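Local coordinates for protein hydrogen peroxide-inducible genes activator (PDB 6G1D) that senses hydrogen peroxide by a peroxidatic mechanism and, as a LysR-type transcription factor, probably controls peroxide-responsive genes, at residues Met3-Tyr8 / Ala47-Gly53; Gln14-Phe18 / Ala44-Leu48; Leu198-Leu202 / Leu248-Leu252; Met241-Val245 / Glu261-Leu267; Gly163-Ile167 / Gly283-Ser288. The protein carries 1 engineered substitution. All blocks are in the same frame, centred on the assembly; numbering follows the deposited sequence. Where two conformers were deposited one is given.

Interaction 1. Residues Met3-Tyr8 / Ala47-Gly53; sequences MSNKEY and ALETGLG
The N-terminal tail Met3-Tyr8, irregular and ending in a type I beta turn from Asn5 to Tyr8, lies across the last turn of a helix, residues 47-52. In register, Ser4 CA lies 4.5 Å from Gly53 CA, and Asn5 CA 5.2 Å from Gly51 CA. The helix is closed by a Schellman motif whose C-prime residue is Gly53, at phi 69°; a CB on Gly53 would clash with the backbone of Ser4.

Asn5 N donates to Gly51 O (3.0 Å, nearly linear), and one water bridges the two backbones, donating to Met3 O (2.6 Å) and Thr50 O (2.8 Å). Within the tail, Tyr8 N to Asn5 O (3.1 Å) closes the turn.

Apolar contact belongs mainly to Tyr8. With chi1 t (173°), one face of its ring lies over Gly51 CA, 3.5 Å from the centroid and 18° off the normal, a CH-pi contact. Any side chain at Gly51 would collide with the ring. Leu52 CD2 approaches Tyr8 CE2 at 3.9 Å and Leu48 CD1 approaches Tyr8 CZ at 4.3 Å; the same Leu48 methyl makes a close contact of 3.2 Å with the hydroxyl, Tyr8 OH.

The helix, 38-52, is the third of the winged helix-turn-helix domain. Tyr8 OH reaches on to hydrogen-bond Gln14 of helix 12-24, Leu48 also packs on Phe18 of that helix, and Leu52 meets Phe87 of the second subunit.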
# COMPACT_ATOMS: atom_id res chain seq x y z
N MET B 3 -6.33 -47.89 10.56
CA MET B 3 -5.68 -48.35 11.80
C MET B 3 -5.77 -47.33 12.95
O MET B 3 -5.30 -47.58 14.06
CB MET B 3 -4.23 -48.78 11.52
CG MET B 3 -4.13 -49.75 10.33
SD MET B 3 -2.54 -50.57 10.19
CE MET B 3 -2.71 -51.78 11.48
N SER B 4 -6.40 -46.17 12.67
CA SER B 4 -6.95 -45.24 13.66
C SER B 4 -7.51 -45.96 14.90
O SER B 4 -8.18 -46.94 14.79
CB SER B 4 -8.09 -44.40 13.01
OG SER B 4 -8.82 -43.66 13.97
N ASN B 5 -7.23 -45.44 16.07
CA ASN B 5 -7.89 -45.92 17.27
C ASN B 5 -9.13 -45.04 17.44
O ASN B 5 -9.02 -43.85 17.66
CB ASN B 5 -6.93 -45.89 18.47
CG ASN B 5 -7.56 -46.42 19.73
OD1 ASN B 5 -8.74 -46.16 20.02
ND2 ASN B 5 -6.78 -47.19 20.50
N LYS B 6 -10.31 -45.66 17.35
CA LYS B 6 -11.59 -44.93 17.31
C LYS B 6 -11.86 -44.02 18.52
O LYS B 6 -12.31 -42.90 18.36
CB LYS B 6 -12.73 -45.95 17.24
CG LYS B 6 -14.11 -45.37 16.95
CD LYS B 6 -15.09 -46.49 16.56
CE LYS B 6 -16.50 -46.16 16.99
NZ LYS B 6 -16.61 -46.05 18.48
N GLU B 7 -11.58 -44.50 19.72
CA GLU B 7 -11.78 -43.72 20.93
C GLU B 7 -10.64 -42.74 21.26
O GLU B 7 -10.76 -41.93 22.14
CB GLU B 7 -12.05 -44.62 22.14
CG GLU B 7 -13.52 -44.88 22.41
CD GLU B 7 -13.83 -44.88 23.90
OE1 GLU B 7 -12.92 -44.57 24.70
OE2 GLU B 7 -14.99 -45.19 24.27
N TYR B 8 -9.54 -42.86 20.55
CA TYR B 8 -8.40 -41.98 20.72
C TYR B 8 -8.68 -40.49 20.43
O TYR B 8 -9.23 -40.15 19.40
CB TYR B 8 -7.20 -42.47 19.91
CG TYR B 8 -6.06 -41.50 19.92
CD1 TYR B 8 -5.23 -41.36 21.06
CD2 TYR B 8 -5.85 -40.67 18.83
CE1 TYR B 8 -4.21 -40.43 21.06
CE2 TYR B 8 -4.81 -39.75 18.82
CZ TYR B 8 -4.00 -39.61 19.92
OH TYR B 8 -2.99 -38.69 19.91
N ALA B 47 2.64 -41.99 20.32
CA ALA B 47 1.25 -42.09 20.81
C ALA B 47 0.30 -41.34 19.88
O ALA B 47 -0.77 -41.84 19.55
CB ALA B 47 1.13 -41.57 22.24
N LEU B 48 0.71 -40.15 19.44
CA LEU B 48 -0.06 -39.38 18.49
C LEU B 48 -0.19 -40.12 17.14
O LEU B 48 -1.28 -40.26 16.61
CB LEU B 48 0.55 -37.99 18.29
CG LEU B 48 -0.19 -37.02 17.37
CD1 LEU B 48 -1.60 -36.74 17.82
CD2 LEU B 48 0.59 -35.72 17.30
N GLU B 49 0.96 -40.54 16.65
CA GLU B 49 0.94 -41.25 15.33
C GLU B 49 0.16 -42.67 15.26
O GLU B 49 -0.73 -43.01 14.43
CB GLU B 49 2.36 -41.51 14.87
CG GLU B 49 3.12 -40.23 14.54
CD GLU B 49 4.55 -40.49 14.09
OE1 GLU B 49 4.90 -39.92 13.04
OE2 GLU B 49 5.31 -41.26 14.76
N THR B 50 0.30 -43.34 16.40
CA THR B 50 -0.43 -44.59 16.57
C THR B 50 -1.91 -44.35 16.75
O THR B 50 -2.73 -45.01 16.12
CB THR B 50 0.08 -45.36 17.79
OG1 THR B 50 1.46 -45.60 17.63
CG2 THR B 50 -0.67 -46.72 17.98
N GLY B 51 -2.26 -43.38 17.60
CA GLY B 51 -3.65 -43.01 17.83
C GLY B 51 -4.36 -42.58 16.56
O GLY B 51 -5.50 -42.95 16.32
N LEU B 52 -3.68 -41.79 15.74
CA LEU B 52 -4.20 -41.36 14.44
C LEU B 52 -4.09 -42.38 13.29
O LEU B 52 -4.81 -42.26 12.31
CB LEU B 52 -3.53 -40.05 14.00
CG LEU B 52 -3.63 -38.84 14.90
CD1 LEU B 52 -2.82 -37.73 14.25
CD2 LEU B 52 -5.07 -38.39 15.18
N GLY B 53 -3.15 -43.32 13.38
CA GLY B 53 -2.84 -44.23 12.27
C GLY B 53 -2.16 -43.49 11.11
O GLY B 53 -2.27 -43.91 9.96
O HOH W 1 -2.84 -47.43 14.81

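Interaction 2. Residues Gln14-Phe18 / Ala44-Leu48; sequences QLRTF and ALVAL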
# COMPACT_ATOMS: atom_id res chain seq x y z
N GLN B 14 0.45 -33.73 23.25
CA GLN B 14 0.88 -34.43 22.05
C GLN B 14 0.99 -33.51 20.87
O GLN B 14 1.92 -33.61 20.08
CB GLN B 14 -0.08 -35.59 21.74
CG GLN B 14 0.11 -36.78 22.71
CD GLN B 14 -1.07 -37.72 22.76
OE1 GLN B 14 -2.13 -37.50 22.14
NE2 GLN B 14 -0.87 -38.82 23.47
N LEU B 15 0.03 -32.61 20.73
CA LEU B 15 0.07 -31.63 19.66
C LEU B 15 1.26 -30.70 19.79
O LEU B 15 1.88 -30.38 18.77
CB LEU B 15 -1.24 -30.85 19.57
CG LEU B 15 -2.48 -31.69 19.14
CD1 LEU B 15 -3.70 -30.78 19.09
CD2 LEU B 15 -2.26 -32.35 17.80
N ARG B 16 1.58 -30.26 21.03
CA ARG B 16 2.76 -29.42 21.24
C ARG B 16 4.02 -30.15 20.79
O ARG B 16 4.85 -29.59 20.09
CB ARG B 16 2.91 -28.97 22.70
CG ARG B 16 1.86 -27.91 23.06
CD ARG B 16 2.02 -27.12 24.35
NE ARG B 16 1.36 -27.74 25.50
CZ ARG B 16 0.12 -27.49 25.96
NH1 ARG B 16 -0.71 -26.58 25.42
NH2 ARG B 16 -0.28 -28.16 27.05
N THR B 17 4.14 -31.42 21.15
CA THR B 17 5.26 -32.22 20.68
C THR B 17 5.37 -32.24 19.17
O THR B 17 6.45 -32.03 18.62
CB THR B 17 5.23 -33.66 21.24
OG1 THR B 17 5.59 -33.64 22.60
CG2 THR B 17 6.19 -34.58 20.52
N PHE B 18 4.27 -32.53 18.50
CA PHE B 18 4.28 -32.57 17.02
C PHE B 18 4.71 -31.23 16.42
O PHE B 18 5.56 -31.18 15.54
CB PHE B 18 2.86 -32.96 16.53
CG PHE B 18 2.62 -32.78 15.07
CD1 PHE B 18 3.57 -33.18 14.12
CD2 PHE B 18 1.42 -32.23 14.62
CE1 PHE B 18 3.31 -33.03 12.78
CE2 PHE B 18 1.19 -32.06 13.27
CZ PHE B 18 2.14 -32.47 12.37
N ALA B 44 5.43 -39.42 23.18
CA ALA B 44 4.31 -38.53 22.87
C ALA B 44 4.02 -38.52 21.37
O ALA B 44 2.87 -38.59 20.95
CB ALA B 44 4.58 -37.11 23.36
N LEU B 45 5.07 -38.42 20.55
CA LEU B 45 4.88 -38.40 19.11
C LEU B 45 4.33 -39.74 18.62
O LEU B 45 3.41 -39.75 17.82
CB LEU B 45 6.19 -38.11 18.38
CG LEU B 45 6.12 -38.17 16.84
CD1 LEU B 45 5.19 -37.10 16.29
CD2 LEU B 45 7.51 -38.15 16.23
N VAL B 46 4.88 -40.85 19.08
CA VAL B 46 4.44 -42.20 18.66
C VAL B 46 3.01 -42.48 19.15
O VAL B 46 2.24 -43.09 18.44
CB VAL B 46 5.45 -43.32 19.13
CG1 VAL B 46 4.88 -44.73 19.01
CG2 VAL B 46 6.76 -43.19 18.37
N ALA B 47 2.64 -41.99 20.32
CA ALA B 47 1.25 -42.09 20.81
C ALA B 47 0.30 -41.34 19.88
O ALA B 47 -0.77 -41.84 19.55
CB ALA B 47 1.13 -41.57 22.24
N LEU B 48 0.71 -40.15 19.44
CA LEU B 48 -0.06 -39.38 18.49
C LEU B 48 -0.19 -40.12 17.14
O LEU B 48 -1.28 -40.26 16.61
CB LEU B 48 0.55 -37.99 18.29
CG LEU B 48 -0.19 -37.02 17.37
CD1 LEU B 48 -1.60 -36.74 17.82
CD2 LEU B 48 0.59 -35.72 17.30
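Helices 14-18 and 44-48 cross steeply, their axes 8.8 Å apart at closest approach and their N-to-C directions 107° apart. Two alanines and two leucines of helix 44-48 make the contact. Ala44 comes first and allows the closest backbone approach, its CA 5.4 Å from Gln14 CA. Ala44 O lies 3.7 Å from Gln14 CG, while Ala44 CB faces Thr17 OG1, also at 3.7 Å. Leu45 meets the other end of the same threonine: Thr17 CG2 lies 4.0 Å from Leu45 N and 4.1 Å from Leu45 CB. One helical turn beyond Ala44, Ala47 offers its CB to Gln14 NE2 at 3.6 Å; the amide oxygen of Gln14 is engaged by Tyr8 in the N-terminal tail.

Leu48 then fills the angle between the helices. Its CD2 lies 3.7 Å from both Gln14 O and Phe18 CB, and its CD1 reaches Leu15 CD2 at 4.4 Å. No polar bond links the helices, so the interface is held by van der Waals contact, with each helix keeping its own i to i+4 backbone bonds.

Such a near-perpendicular pair is part of the three-helix core of the DNA-binding domain of LysR regulators, in which helix 38-52 corresponds to the recognition helix. Leu56 closes over Phe18 and Leu48, and the long helix 68-95 packs against Leu15 and Phe18; Leu15 also packs on Phe87 of the second subunit.

Interaction 3. Residues Leu198-Leu202 / Leu248-Leu252; sequences LDLLL and LGSTL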
# COMPACT_ATOMS: atom_id res chain seq x y z
N LEU B 198 3.84 32.51 11.14
CA LEU B 198 4.60 31.26 11.14
C LEU B 198 4.43 30.57 9.81
O LEU B 198 3.34 30.61 9.22
CB LEU B 198 4.11 30.33 12.26
CG LEU B 198 4.22 30.94 13.66
CD1 LEU B 198 3.68 30.01 14.72
CD2 LEU B 198 5.66 31.26 13.97
N ASP B 199 5.50 29.94 9.34
CA ASP B 199 5.38 28.94 8.28
C ASP B 199 5.19 27.62 8.99
O ASP B 199 6.17 27.03 9.43
CB ASP B 199 6.64 28.91 7.39
CG ASP B 199 6.79 30.18 6.56
OD1 ASP B 199 7.93 30.68 6.49
OD2 ASP B 199 5.78 30.71 6.02
N LEU B 200 3.94 27.19 9.11
CA LEU B 200 3.62 25.97 9.86
C LEU B 200 4.02 24.73 9.09
O LEU B 200 3.68 24.60 7.92
CB LEU B 200 2.13 25.92 10.21
CG LEU B 200 1.66 27.00 11.16
CD1 LEU B 200 0.13 26.93 11.23
CD2 LEU B 200 2.32 26.83 12.53
N LEU B 201 4.76 23.84 9.76
CA LEU B 201 5.04 22.49 9.25
C LEU B 201 4.16 21.57 10.04
O LEU B 201 4.27 21.50 11.27
CB LEU B 201 6.50 22.11 9.45
CG LEU B 201 7.50 23.06 8.84
CD1 LEU B 201 8.91 22.87 9.38
CD2 LEU B 201 7.53 22.87 7.35
N LEU B 202 3.30 20.86 9.34
CA LEU B 202 2.29 20.00 9.95
C LEU B 202 2.51 18.57 9.50
O LEU B 202 3.10 18.28 8.44
CB LEU B 202 0.88 20.45 9.55
CG LEU B 202 0.53 21.92 9.88
CD1 LEU B 202 -0.85 22.30 9.38
CD2 LEU B 202 0.61 22.16 11.38
N LEU B 248 13.24 25.51 8.45
CA LEU B 248 12.25 25.34 7.40
C LEU B 248 10.84 25.74 7.83
O LEU B 248 9.95 25.77 7.01
CB LEU B 248 12.26 23.92 6.85
CG LEU B 248 13.50 23.57 6.02
CD1 LEU B 248 14.85 23.62 6.68
CD2 LEU B 248 13.29 22.19 5.42
N GLY B 249 10.64 26.04 9.11
CA GLY B 249 9.31 26.36 9.62
C GLY B 249 9.18 26.19 11.12
O GLY B 249 10.16 25.94 11.83
N SER B 250 7.97 26.37 11.61
CA SER B 250 7.63 26.24 13.01
C SER B 250 6.50 25.24 13.13
O SER B 250 5.86 24.89 12.11
CB SER B 250 7.18 27.60 13.55
OG SER B 250 8.22 28.56 13.45
N THR B 251 6.19 24.80 14.35
CA THR B 251 5.03 23.92 14.55
C THR B 251 4.41 24.07 15.92
O THR B 251 4.86 24.89 16.73
CB THR B 251 5.40 22.45 14.20
OG1 THR B 251 4.21 21.68 13.92
CG2 THR B 251 6.18 21.80 15.33
N LEU B 252 3.33 23.34 16.14
CA LEU B 252 2.74 23.19 17.47
C LEU B 252 2.75 21.70 17.85
O LEU B 252 2.50 20.85 17.02
CB LEU B 252 1.33 23.72 17.55
CG LEU B 252 1.13 25.24 17.62
CD1 LEU B 252 1.53 25.94 16.32
CD2 LEU B 252 -0.29 25.60 17.99
O HOH W 2 8.12 29.99 11.00
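Three hydrogen bonds tie the loop 198-202 to the chain entering strand 251-254. Ser250 N donates to Asp199 O (2.9 Å) and Leu201 N to Ser250 O (2.8 Å), both close to linear, so that Leu200 and Ser250 form a single beta bridge with their CA atoms 5.1 Å apart. The third comes from a side chain: Thr251 OG1 donates to Leu201 O at 2.7 Å. A water joins Asp199 N (3.1 Å) to Ser250 OG (2.8 Å), and Leu200 CA makes a CA-H...O contact of 3.4 Å with Ser250 O.

The bridge does not grow into a ladder, because the two chains run 78° apart. It anchors a loop to strand 251-254, which lies beside strand 164-179 at the edge of the sheet in this chain, in the half of the periplasmic-binding-protein-like LysR regulatory domain distant from the DNA-binding end.

Gly249 lets the backbones come together. A CB there would strike Leu201 CG and Asp199 O, and its backbone angles (159°/-176°) themselves require glycine. Leu201 CD1 instead rests on Gly249 CA at 3.5 Å and reaches Leu248 CB at 4.3 Å. At the other end of the contact Leu200 CD2 meets Leu252 CD1 at 4.0 Å, and Leu198 CD2 lies 3.8 Å from Ser250 OG. Leu200 and Leu252 both pack further on helix 208-219.

Interaction 4. Residues Met241-Val245 / Glu261-Leu267; sequences MQLVV and ECTRPGL
Leu267 (rotamer mt) is the apolar centre: its CD2 reaches Val244 CG1 and Val245 CG2, both at 3.5 Å, while its CD1 meets Met241 SD at 3.8 Å. Residues 241-245 form the last turn of a helix of the regulatory domain; loop 261-267 holds a type II beta turn from Arg264 to Leu267. Gly266 CA (phi 97°) lies 5.2 Å from Val245 CA, and a CB there would clash with Val245 CG1. Met241 (chi1 and chi2 m) brings CG to 3.5 Å from Glu261 O.

Arg264 (chi1 p, chi2 t, chi3 p) lays one guanidinium face on Met241 CB, and its NH1 donates to Gln242 OE1 (2.9 Å); Gln242 NE2 bonds Pro112 O of the third subunit. Within the loop, Arg264 NE donates to Glu261 O (3.0 Å) and NH2 salt-bridges Glu261 OE1 (3.0 Å); Glu261 also bonds Tyr113 and Thr238. A water donates to Val245 O (2.8 Å) and Gly266 O (2.6 Å).

One arginine thus serves both sides, NH1 the helix, NE and NH2 the loop.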
# COMPACT_ATOMS: atom_id res chain seq x y z
N MET B 241 10.57 18.17 13.90
CA MET B 241 11.52 18.88 14.76
C MET B 241 12.85 19.10 14.04
O MET B 241 13.42 20.17 14.17
CB MET B 241 11.77 18.12 16.07
CG MET B 241 10.57 18.02 17.00
SD MET B 241 9.81 19.56 17.58
CE MET B 241 8.35 19.58 16.61
N GLN B 242 13.31 18.14 13.25
CA GLN B 242 14.53 18.33 12.47
C GLN B 242 14.36 19.44 11.43
O GLN B 242 15.30 20.20 11.17
CB GLN B 242 14.98 17.03 11.77
CG GLN B 242 15.04 15.74 12.58
CD GLN B 242 16.01 15.82 13.79
OE1 GLN B 242 16.04 16.82 14.50
NE2 GLN B 242 16.81 14.78 13.99
N LEU B 243 13.18 19.52 10.84
CA LEU B 243 12.89 20.58 9.85
C LEU B 243 12.86 21.93 10.55
O LEU B 243 13.35 22.91 9.99
CB LEU B 243 11.57 20.31 9.08
CG LEU B 243 11.58 18.96 8.36
CD1 LEU B 243 10.24 18.66 7.73
CD2 LEU B 243 12.64 18.86 7.28
N VAL B 244 12.30 21.98 11.76
CA VAL B 244 12.24 23.22 12.53
C VAL B 244 13.65 23.67 12.91
O VAL B 244 13.97 24.86 12.75
CB VAL B 244 11.36 23.08 13.79
CG1 VAL B 244 11.49 24.32 14.67
CG2 VAL B 244 9.90 22.86 13.43
N VAL B 245 14.50 22.74 13.36
CA VAL B 245 15.90 23.07 13.71
C VAL B 245 16.62 23.65 12.50
O VAL B 245 17.36 24.60 12.60
CB VAL B 245 16.67 21.82 14.22
CG1 VAL B 245 18.17 22.06 14.31
CG2 VAL B 245 16.15 21.39 15.57
N GLU B 261 10.71 15.46 22.37
CA GLU B 261 10.88 16.07 21.06
C GLU B 261 11.52 17.46 21.09
O GLU B 261 12.18 17.82 20.11
CB GLU B 261 9.49 16.20 20.38
CG GLU B 261 8.64 14.94 20.26
CD GLU B 261 9.21 13.81 19.38
OE1 GLU B 261 10.27 14.02 18.75
OE2 GLU B 261 8.58 12.69 19.31
N CYS B 262 11.32 18.23 22.16
CA CYS B 262 11.61 19.67 22.17
C CYS B 262 12.82 20.11 22.94
O CYS B 262 13.02 21.30 23.09
CB CYS B 262 10.44 20.45 22.74
SG CYS B 262 8.93 20.13 21.88
N THR B 263 13.62 19.16 23.43
CA THR B 263 14.85 19.47 24.18
C THR B 263 16.10 19.34 23.33
O THR B 263 17.18 19.71 23.79
CB THR B 263 15.01 18.56 25.40
OG1 THR B 263 15.13 17.21 24.98
CG2 THR B 263 13.79 18.71 26.32
N ARG B 264 15.97 18.85 22.08
CA ARG B 264 17.15 18.74 21.23
C ARG B 264 17.73 20.14 20.95
O ARG B 264 16.99 21.12 21.04
CB ARG B 264 16.85 17.99 19.96
CG ARG B 264 15.97 18.73 19.00
CD ARG B 264 15.48 17.82 17.87
NE ARG B 264 14.42 16.95 18.35
CZ ARG B 264 13.99 15.85 17.75
NH1 ARG B 264 14.51 15.46 16.58
NH2 ARG B 264 13.01 15.14 18.31
N PRO B 265 19.03 20.23 20.65
CA PRO B 265 19.64 21.55 20.41
C PRO B 265 19.06 22.22 19.16
O PRO B 265 18.73 21.51 18.18
CB PRO B 265 21.13 21.21 20.14
CG PRO B 265 21.34 19.82 20.66
CD PRO B 265 20.02 19.13 20.49
N GLY B 266 18.86 23.53 19.23
CA GLY B 266 18.36 24.31 18.11
C GLY B 266 16.88 24.61 18.09
O GLY B 266 16.40 25.21 17.10
N LEU B 267 16.15 24.21 19.14
CA LEU B 267 14.73 24.51 19.27
C LEU B 267 14.47 25.51 20.36
O LEU B 267 15.20 25.55 21.32
CB LEU B 267 13.95 23.24 19.56
CG LEU B 267 13.94 22.19 18.46
CD1 LEU B 267 13.09 21.01 18.88
CD2 LEU B 267 13.36 22.75 17.18
O HOH W 3 17.90 25.90 15.03

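Interaction 5. Residues Gly163-Ile167 / Gly283-Ser288; sequences GMKEI and GLVYRS
Strands 164-167 and 283-287 pair antiparallel, their axes 4.5 Å apart and their directions 156° apart. Lys165, Tyr286 and Ile167 lose the most surface, and all three side chains lie on the same face, with Leu284. Lys165 and Tyr286 form a hydrogen-bonded pair: Lys165 N to Tyr286 O is 2.7 Å and Tyr286 N to Lys165 O 3.0 Å. Tyr286 (chi1 p, 66°) swings its ring over its partner, so that Lys165 CB sits 3.9 Å from the ring centroid in a CH-pi contact. Ile167 CD1 touches the ring edge, 3.8 Å from Tyr286 CE1. Ile167 pairs likewise with Leu284, Ile167 N to Leu284 O and Leu284 N to Ile167 O both 2.8 Å.

Glu166-Val285 lies between these two pairs and Met164-Arg287 beyond the first; both are non-hydrogen-bonded (CA to CA 4.6 and 4.5 Å). Met164 CB meets Val285 CG1 at 3.7 Å. Ser288 N closes the end on Gly163 O (2.9 Å).

Long strands 164-179 and 267-287 are consistent with the two crossover strands linking the subdomains of LysR regulatory domains. Strand 152-156 flanks 267-287 on its other edge, helix 293-316 covers the Ile167 and Tyr286 face, and helix 138-147 lies against Met164 and Val285.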
# COMPACT_ATOMS: atom_id res chain seq x y z
N GLY B 163 -21.36 3.92 17.11
CA GLY B 163 -21.58 2.85 18.11
C GLY B 163 -20.76 2.94 19.41
O GLY B 163 -20.45 1.90 19.98
N MET B 164 -20.12 4.07 19.67
CA MET B 164 -19.03 4.15 20.65
C MET B 164 -19.44 4.94 21.88
O MET B 164 -20.27 5.82 21.80
CB MET B 164 -17.80 4.80 20.02
CG MET B 164 -17.27 4.09 18.79
SD MET B 164 -16.88 2.37 19.01
CE MET B 164 -16.23 2.00 17.38
N LYS B 165 -18.87 4.59 23.04
CA LYS B 165 -18.91 5.45 24.22
C LYS B 165 -17.55 6.14 24.36
O LYS B 165 -16.54 5.60 23.97
CB LYS B 165 -19.22 4.68 25.50
CG LYS B 165 -20.64 4.12 25.58
CD LYS B 165 -21.10 3.85 27.00
CE LYS B 165 -21.98 2.60 27.14
NZ LYS B 165 -21.74 1.97 28.48
N GLU B 166 -17.56 7.32 24.98
CA GLU B 166 -16.38 8.14 25.16
C GLU B 166 -16.23 8.48 26.63
O GLU B 166 -17.19 8.95 27.26
CB GLU B 166 -16.56 9.43 24.38
CG GLU B 166 -16.75 9.22 22.89
CD GLU B 166 -16.90 10.48 22.09
OE1 GLU B 166 -17.22 11.54 22.67
OE2 GLU B 166 -16.69 10.40 20.88
N ILE B 167 -15.04 8.26 27.18
CA ILE B 167 -14.71 8.71 28.53
C ILE B 167 -13.73 9.88 28.38
O ILE B 167 -12.62 9.65 27.92
CB ILE B 167 -14.05 7.61 29.39
CG1 ILE B 167 -14.92 6.36 29.46
CG2 ILE B 167 -13.87 8.12 30.82
CD1 ILE B 167 -14.21 5.16 30.07
N GLY B 283 -9.56 11.43 25.06
CA GLY B 283 -10.60 10.56 25.62
C GLY B 283 -10.33 9.10 25.34
O GLY B 283 -9.51 8.74 24.46
N LEU B 284 -11.05 8.25 26.05
CA LEU B 284 -10.97 6.82 25.88
C LEU B 284 -12.26 6.38 25.18
O LEU B 284 -13.35 6.69 25.66
CB LEU B 284 -10.80 6.15 27.25
CG LEU B 284 -10.37 4.71 27.19
CD1 LEU B 284 -9.04 4.54 26.47
CD2 LEU B 284 -10.27 4.12 28.60
N VAL B 285 -12.12 5.72 24.06
CA VAL B 285 -13.27 5.35 23.23
C VAL B 285 -13.40 3.83 23.25
O VAL B 285 -12.39 3.13 23.11
CB VAL B 285 -13.11 5.89 21.78
CG1 VAL B 285 -14.32 5.55 20.93
CG2 VAL B 285 -12.94 7.39 21.79
N TYR B 286 -14.63 3.34 23.40
CA TYR B 286 -14.92 1.91 23.31
C TYR B 286 -16.33 1.60 22.78
O TYR B 286 -17.18 2.47 22.72
CB TYR B 286 -14.72 1.26 24.66
CG TYR B 286 -15.70 1.69 25.74
CD1 TYR B 286 -15.40 2.74 26.60
CD2 TYR B 286 -16.88 1.00 25.95
CE1 TYR B 286 -16.28 3.14 27.59
CE2 TYR B 286 -17.75 1.36 26.97
CZ TYR B 286 -17.45 2.42 27.78
OH TYR B 286 -18.36 2.77 28.75
N ARG B 287 -16.57 0.34 22.41
CA ARG B 287 -17.88 -0.08 21.84
C ARG B 287 -18.96 0.02 22.90
O ARG B 287 -18.79 -0.52 23.99
CB ARG B 287 -17.84 -1.52 21.37
CG ARG B 287 -16.93 -1.77 20.18
CD ARG B 287 -16.94 -3.26 19.80
NE ARG B 287 -16.36 -4.13 20.81
CZ ARG B 287 -15.05 -4.26 21.08
NH1 ARG B 287 -14.12 -3.59 20.37
NH2 ARG B 287 -14.66 -5.09 22.05
N SER B 288 -20.06 0.71 22.61
CA SER B 288 -21.14 0.87 23.60
C SER B 288 -21.83 -0.46 23.96
O SER B 288 -22.47 -0.56 25.00
CB SER B 288 -22.16 1.92 23.11
OG SER B 288 -22.71 1.53 21.86

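Overall arrangement
The contacts fall into two groups. Interactions 1 and 2, centres about 11 Å apart, share Ala47 and Leu48 of helix 38-52 and are joined by Tyr8 OH to Gln14 OE1 (2.7 Å); a bound PEG lies about 3 Å from both these side chains. The other three belong to the regulatory domain. Interactions 3 and 4, centres about 12 Å apart, interlock through a probable hydrogen bond from Leu248 N to Leu243 O (3.0 Å) and through Met241 CE against Thr251 CG2 (3.4 Å). Interaction 5 is about 33 and 35 Å from them between centres, but its strand 164-179 runs on to neighbour strand 251-254 of interaction 3. Interaction 1 lies about 70 Å from interaction 3 between centres.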